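Local coordinates for protein Pre-mRNA-splicing factor 38 (Chaetomium thermophilum, PDB 5F5T) that is probably required for pre-mRNA splicing as a nuclear spliceosomal protein and forms a complex with the splicing protein MFAP1, at residues R73-T79 against R151-K155. Sequence-based numbering, arbitrary orientation.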
loop_
_atom_site.group_PDB
_atom_site.type_symbol
_atom_site.label_atom_id
_atom_site.label_comp_id
_atom_site.label_asym_id
_atom_site.label_seq_id
_atom_site.Cartn_x
_atom_site.Cartn_y
_atom_site.Cartn_z
ATOM N N ARG A 73 -6.073 16.587 -3.274
ATOM C CA ARG A 73 -6.861 16.275 -4.454
ATOM C C ARG A 73 -6.232 15.128 -5.232
ATOM O O ARG A 73 -6.717 14.758 -6.301
ATOM C CB ARG A 73 -6.996 17.509 -5.346
ATOM C CG ARG A 73 -7.768 18.642 -4.708
ATOM C CD ARG A 73 -9.134 18.168 -4.238
ATOM N NE ARG A 73 -9.907 19.251 -3.636
ATOM C CZ ARG A 73 -10.171 19.354 -2.338
ATOM N NH1 ARG A 73 -9.723 18.436 -1.491
ATOM N NH2 ARG A 73 -10.884 20.375 -1.885
ATOM N N PHE A 74 -5.129 14.596 -4.711
ATOM C CA PHE A 74 -4.464 13.461 -5.340
ATOM C C PHE A 74 -3.469 12.782 -4.409
ATOM O O PHE A 74 -3.066 13.343 -3.391
ATOM C CB PHE A 74 -3.748 13.897 -6.624
ATOM C CG PHE A 74 -2.737 14.988 -6.420
ATOM C CD1 PHE A 74 -1.429 14.685 -6.066
ATOM C CD2 PHE A 74 -3.089 16.318 -6.590
ATOM C CE1 PHE A 74 -0.494 15.687 -5.880
ATOM C CE2 PHE A 74 -2.160 17.325 -6.405
ATOM C CZ PHE A 74 -0.859 17.007 -6.048
ATOM N N VAL A 75 -3.068 11.573 -4.780
ATOM C CA VAL A 75 -1.997 10.870 -4.089
ATOM C C VAL A 75 -0.718 10.966 -4.917
ATOM O O VAL A 75 -0.747 10.849 -6.142
ATOM C CB VAL A 75 -2.354 9.387 -3.818
ATOM C CG1 VAL A 75 -3.590 9.291 -2.936
ATOM C CG2 VAL A 75 -2.562 8.632 -5.114
ATOM N N GLY A 76 0.388 11.270 -4.249
ATOM C CA GLY A 76 1.678 11.367 -4.905
ATOM C C GLY A 76 2.777 11.650 -3.901
ATOM O O GLY A 76 2.495 11.979 -2.749
ATOM N N GLY A 77 4.027 11.531 -4.339
ATOM C CA GLY A 77 5.170 11.884 -3.515
ATOM C C GLY A 77 5.688 13.270 -3.845
ATOM O O GLY A 77 5.018 14.272 -3.581
ATOM N N VAL A 78 6.884 13.329 -4.425
ATOM C CA VAL A 78 7.462 14.597 -4.858
ATOM C C VAL A 78 7.463 14.643 -6.385
ATOM O O VAL A 78 7.796 13.662 -7.049
ATOM C CB VAL A 78 8.900 14.802 -4.308
ATOM C CG1 VAL A 78 8.885 14.807 -2.790
ATOM C CG2 VAL A 78 9.836 13.720 -4.809
ATOM N N THR A 79 7.069 15.783 -6.941
ATOM C CA THR A 79 6.838 15.882 -8.376
ATOM C C THR A 79 7.479 17.134 -8.968
ATOM O O THR A 79 7.667 18.129 -8.270
ATOM C CB THR A 79 5.316 15.883 -8.674
ATOM O OG1 THR A 79 4.691 14.810 -7.958
ATOM C CG2 THR A 79 5.032 15.727 -10.162
ATOM N N ARG A 151 -7.091 10.419 -7.878
ATOM C CA ARG A 151 -6.157 11.009 -8.821
ATOM C C ARG A 151 -4.749 10.739 -8.309
ATOM O O ARG A 151 -4.492 10.797 -7.105
ATOM C CB ARG A 151 -6.372 12.514 -8.981
ATOM C CG ARG A 151 -7.758 12.906 -9.455
ATOM C CD ARG A 151 -8.092 12.468 -10.867
ATOM N NE ARG A 151 -7.110 12.758 -11.897
ATOM C CZ ARG A 151 -7.208 12.268 -13.129
ATOM N NH1 ARG A 151 -8.229 11.479 -13.430
ATOM N NH2 ARG A 151 -6.299 12.550 -14.052
ATOM N N ARG A 152 -3.841 10.438 -9.225
ATOM C CA ARG A 152 -2.441 10.252 -8.886
ATOM C C ARG A 152 -1.615 11.263 -9.665
ATOM O O ARG A 152 -1.881 11.499 -10.836
ATOM C CB ARG A 152 -2.018 8.820 -9.205
ATOM C CG ARG A 152 -0.527 8.552 -9.179
ATOM C CD ARG A 152 -0.271 7.098 -9.535
ATOM N NE ARG A 152 -0.926 6.737 -10.792
ATOM C CZ ARG A 152 -1.294 5.502 -11.120
ATOM N NH1 ARG A 152 -1.081 4.497 -10.281
ATOM N NH2 ARG A 152 -1.884 5.272 -12.286
ATOM N N LYS A 153 -0.611 11.859 -9.032
ATOM C CA LYS A 153 0.117 12.941 -9.683
ATOM C C LYS A 153 1.171 12.410 -10.640
ATOM O O LYS A 153 2.086 11.696 -10.238
ATOM C CB LYS A 153 0.773 13.859 -8.656
ATOM C CG LYS A 153 1.383 15.112 -9.268
ATOM C CD LYS A 153 0.320 16.130 -9.638
ATOM C CE LYS A 153 0.934 17.297 -10.395
ATOM N NZ LYS A 153 2.134 17.828 -9.693
ATOM N N GLY A 154 1.017 12.767 -11.911
ATOM C CA GLY A 154 1.939 12.373 -12.960
ATOM C C GLY A 154 2.892 13.494 -13.325
ATOM O O GLY A 154 3.003 14.490 -12.608
ATOM N N LYS A 155 3.597 13.320 -14.439
ATOM C CA LYS A 155 4.558 14.317 -14.900
ATOM C C LYS A 155 3.895 15.645 -15.257
ATOM O O LYS A 155 4.407 16.709 -14.908
ATOM C CB LYS A 155 5.341 13.771 -16.096
ATOM C CG LYS A 155 6.275 12.629 -15.723
ATOM C CD LYS A 155 7.371 13.117 -14.781
ATOM C CE LYS A 155 7.214 12.572 -13.365
ATOM N NZ LYS A 155 7.797 13.529 -12.378
#
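A single parallel beta bridge joins the segment 73-79, mostly loop, to 151-155, the end of strand 149-153 and the turn after it. Val-75 N donates to Arg-151 O (2.8 Å) and Val-75 O accepts from Lys-153 N (3.1 Å), so Val-75 straddles Arg-152, whose CA also lies 3.3 Å from Val-75 O in a CA-H...O contact.

Phe-74 and Lys-153 fill the space beside this bridge. With chi1 p, the flat Phe-74 ring offers a face to the lysine methylenes; its CD1 meets Lys-153 CB at 3.5 Å. Lys-153 has chi1 t, chi2 p and chi3 t; the p step bends the chain over the ring, placing CD 4.0 Å from the Phe-74 centroid in a CH-pi contact, while the amine continues past. Gly-76 leaves room: an ideal CB there would sit 3.1 Å from Lys-153 CB, too close. Gly-77 adopts phi/psi of -98/-112, which a side chain would disfavour. Beta-branched Thr-79, CA-to-CB toward the partner and chi1 -48°, presents CG2 to Gly-154 O (3.4 Å) and OG1 to Lys-153 CG (3.6 Å). Arg-151 packs CB on Phe-74 CB (3.8 Å), but three m rotamers carry its guanidinium away to Thr-158. Arg-152 CB lies 4.1 Å from Val-75 CG2, yet points away, so a long polar chain fits, reaching Ser-159 through a weak hydrogen bond.

The bridge thus attaches the loop after helix 61-71 to the 149-153/158-162 hairpin, while Val-75, small and apolar, packs against Phe-88 of helix 87-98 and Tyr-118 and Ala-121 of helix 117-130.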